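Local coordinates for protein (glyceraldehyde 3-phosphate dehydrogenase) (Sulfolobus solfataricus, PDB 1B7G) that oxidises and phosphorylates D-glyceraldehyde 3-phosphate to 1,3-bisphosphoglycerate in glycolysis, using NADP in preference to NAD, at residues R102-Q107 with K131-V136. The protein carries 1 engineered substitution. Numbering follows the deposited sequence.
Sequences RNAIFQ and KKYIRV
Four backbone hydrogen bonds lace strands 103-106 and 133-136 together in parallel. A104 N gives to K132 O (2.8 Å) and I134 N to A104 O. F106 N to I134 O is the straightest (2.7 Å, 170°), and V136 N gives to F106 O. The intervening peptides serve the strands on the far side of each: N103 and I105 bond to strand 80-83, R135 to I117, and Y133 to D116, whose OD2 also accepts from Y133 N.

On one face, under helix 89-99, Y133 (chi1 -61°, CG anti to the carbonyl carbon) reaches back along strand 103-106. A104 CB abuts the ring edge, in plane, at Y133 CD1 (3.6 Å), where a larger side chain would collide. F106 CE1 lies alongside, and K94 makes a cation-pi contact. Y133 OH makes at most a weak hydrogen bond to R102 O (2.9 Å), another acceptor being within reach. An alanine in place of Y133 would probably loosen this face, losing ring packing, the K94 contact and the weak approach to R102. Branched I105, I134 and V136 suit the other face, against helix 304-315; I105 CG2 touches V136 CG2 at 3.6 Å.

R135 NH2 bonds to S118 OG and NH1 to E110 O, so the buried guanidinium keeps polar partners; Q107 NE2 bonds to N308 and D83. Adjacent parallel strands toward one side of a helix-covered sheet typify the Rossmann-type dinucleotide-binding domain, where Q107 approaches I12, a probable NAD-binding residue.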
loop_
_atom_site.group_PDB
_atom_site.type_symbol
_atom_site.label_atom_id
_atom_site.label_comp_id
_atom_site.label_asym_id
_atom_site.label_seq_id
_atom_site.Cartn_x
_atom_site.Cartn_y
_atom_site.Cartn_z
ATOM N N ARG A 102 7.745 -35.705 2.897
ATOM C CA ARG A 102 7.122 -34.695 2.034
ATOM C C ARG A 102 8.175 -33.756 1.439
ATOM O O ARG A 102 9.048 -33.325 2.181
ATOM C CB ARG A 102 6.113 -33.883 2.847
ATOM C CG ARG A 102 4.916 -34.704 3.331
ATOM C CD ARG A 102 3.973 -35.045 2.191
ATOM N NE ARG A 102 2.792 -35.768 2.634
ATOM C CZ ARG A 102 2.636 -37.088 2.644
ATOM N NH1 ARG A 102 3.588 -37.908 2.223
ATOM N NH2 ARG A 102 1.491 -37.609 3.080
ATOM N N ASN A 103 8.093 -33.483 0.138
ATOM C CA ASN A 103 8.980 -32.556 -0.543
ATOM C C ASN A 103 8.783 -31.157 0.080
ATOM O O ASN A 103 7.710 -30.909 0.637
ATOM C CB ASN A 103 8.673 -32.480 -2.032
ATOM C CG ASN A 103 9.151 -33.654 -2.858
ATOM O OD1 ASN A 103 9.602 -34.665 -2.327
ATOM N ND2 ASN A 103 9.093 -33.545 -4.181
ATOM N N ALA A 104 9.835 -30.319 0.027
ATOM C CA ALA A 104 9.708 -28.983 0.610
ATOM C C ALA A 104 10.547 -27.901 -0.091
ATOM O O ALA A 104 11.636 -28.165 -0.576
ATOM C CB ALA A 104 10.023 -28.995 2.071
ATOM N N ILE A 105 9.989 -26.691 -0.103
ATOM C CA ILE A 105 10.649 -25.522 -0.695
ATOM C C ILE A 105 11.073 -24.588 0.450
ATOM O O ILE A 105 10.188 -24.230 1.263
ATOM C CB ILE A 105 9.705 -24.716 -1.594
ATOM C CG1 ILE A 105 8.898 -25.567 -2.596
ATOM C CG2 ILE A 105 10.488 -23.647 -2.354
ATOM C CD1 ILE A 105 9.748 -26.377 -3.540
ATOM N N PHE A 106 12.356 -24.213 0.521
ATOM C CA PHE A 106 12.736 -23.328 1.650
ATOM C C PHE A 106 13.113 -21.934 1.170
ATOM O O PHE A 106 13.320 -21.718 -0.023
ATOM C CB PHE A 106 13.829 -23.906 2.509
ATOM C CG PHE A 106 13.650 -25.225 3.177
ATOM C CD1 PHE A 106 13.944 -26.403 2.487
ATOM C CD2 PHE A 106 13.239 -25.336 4.481
ATOM C CE1 PHE A 106 13.826 -27.621 3.106
ATOM C CE2 PHE A 106 13.074 -26.550 5.099
ATOM C CZ PHE A 106 13.401 -27.702 4.402
ATOM N N GLN A 107 13.164 -20.965 2.091
ATOM C CA GLN A 107 13.470 -19.583 1.714
ATOM C C GLN A 107 14.950 -19.286 1.848
ATOM O O GLN A 107 15.666 -20.027 2.525
ATOM C CB GLN A 107 12.589 -18.585 2.465
ATOM C CG GLN A 107 11.082 -18.911 2.245
ATOM C CD GLN A 107 10.749 -19.216 0.814
ATOM O OE1 GLN A 107 11.034 -18.425 -0.085
ATOM N NE2 GLN A 107 10.135 -20.391 0.545
ATOM N N LYS A 131 14.119 -32.379 -7.527
ATOM C CA LYS A 131 14.730 -32.269 -6.197
ATOM C C LYS A 131 13.634 -32.217 -5.164
ATOM O O LYS A 131 12.708 -31.426 -5.318
ATOM C CB LYS A 131 15.693 -31.084 -6.073
ATOM C CG LYS A 131 16.778 -31.125 -7.172
ATOM C CD LYS A 131 17.753 -32.270 -6.838
ATOM C CE LYS A 131 18.881 -32.305 -7.873
ATOM N NZ LYS A 131 19.768 -33.474 -7.635
ATOM N N LYS A 132 13.777 -33.041 -4.109
ATOM C CA LYS A 132 12.724 -33.060 -3.100
ATOM C C LYS A 132 12.757 -31.836 -2.212
ATOM O O LYS A 132 11.764 -31.526 -1.548
ATOM C CB LYS A 132 12.863 -34.356 -2.257
ATOM C CG LYS A 132 12.598 -35.579 -3.165
ATOM C CD LYS A 132 13.005 -36.860 -2.449
ATOM C CE LYS A 132 12.927 -38.051 -3.399
ATOM N NZ LYS A 132 14.003 -38.005 -4.437
ATOM N N TYR A 133 13.947 -31.254 -2.035
ATOM C CA TYR A 133 14.173 -30.109 -1.148
ATOM C C TYR A 133 14.916 -29.030 -1.913
ATOM O O TYR A 133 15.946 -29.339 -2.537
ATOM C CB TYR A 133 14.894 -30.508 0.146
ATOM C CG TYR A 133 14.038 -31.518 0.904
ATOM C CD1 TYR A 133 12.848 -31.136 1.512
ATOM C CD2 TYR A 133 14.403 -32.862 0.909
ATOM C CE1 TYR A 133 12.057 -32.065 2.190
ATOM C CE2 TYR A 133 13.600 -33.793 1.552
ATOM C CZ TYR A 133 12.439 -33.397 2.165
ATOM O OH TYR A 133 11.651 -34.348 2.798
ATOM N N ILE A 134 14.288 -27.888 -2.107
ATOM C CA ILE A 134 14.814 -26.805 -2.958
ATOM C C ILE A 134 14.904 -25.528 -2.124
ATOM O O ILE A 134 13.969 -25.219 -1.386
ATOM C CB ILE A 134 13.879 -26.578 -4.160
ATOM C CG1 ILE A 134 13.923 -27.775 -5.134
ATOM C CG2 ILE A 134 14.211 -25.293 -4.915
ATOM C CD1 ILE A 134 13.115 -27.565 -6.411
ATOM N N ARG A 135 16.037 -24.807 -2.203
ATOM C CA ARG A 135 16.112 -23.553 -1.439
ATOM C C ARG A 135 15.936 -22.398 -2.407
ATOM O O ARG A 135 16.717 -22.284 -3.351
ATOM C CB ARG A 135 17.452 -23.362 -0.701
ATOM C CG ARG A 135 17.407 -22.055 0.140
ATOM C CD ARG A 135 18.806 -21.817 0.764
ATOM N NE ARG A 135 19.783 -21.587 -0.299
ATOM C CZ ARG A 135 20.939 -20.953 -0.129
ATOM N NH1 ARG A 135 21.236 -20.434 1.055
ATOM N NH2 ARG A 135 21.742 -20.769 -1.161
ATOM N N VAL A 136 14.822 -21.683 -2.328
ATOM C CA VAL A 136 14.674 -20.503 -3.181
ATOM C C VAL A 136 15.608 -19.433 -2.564
ATOM O O VAL A 136 15.450 -19.122 -1.397
ATOM C CB VAL A 136 13.242 -19.975 -3.219
ATOM C CG1 VAL A 136 13.201 -18.581 -3.861
ATOM C CG2 VAL A 136 12.290 -20.933 -3.997
#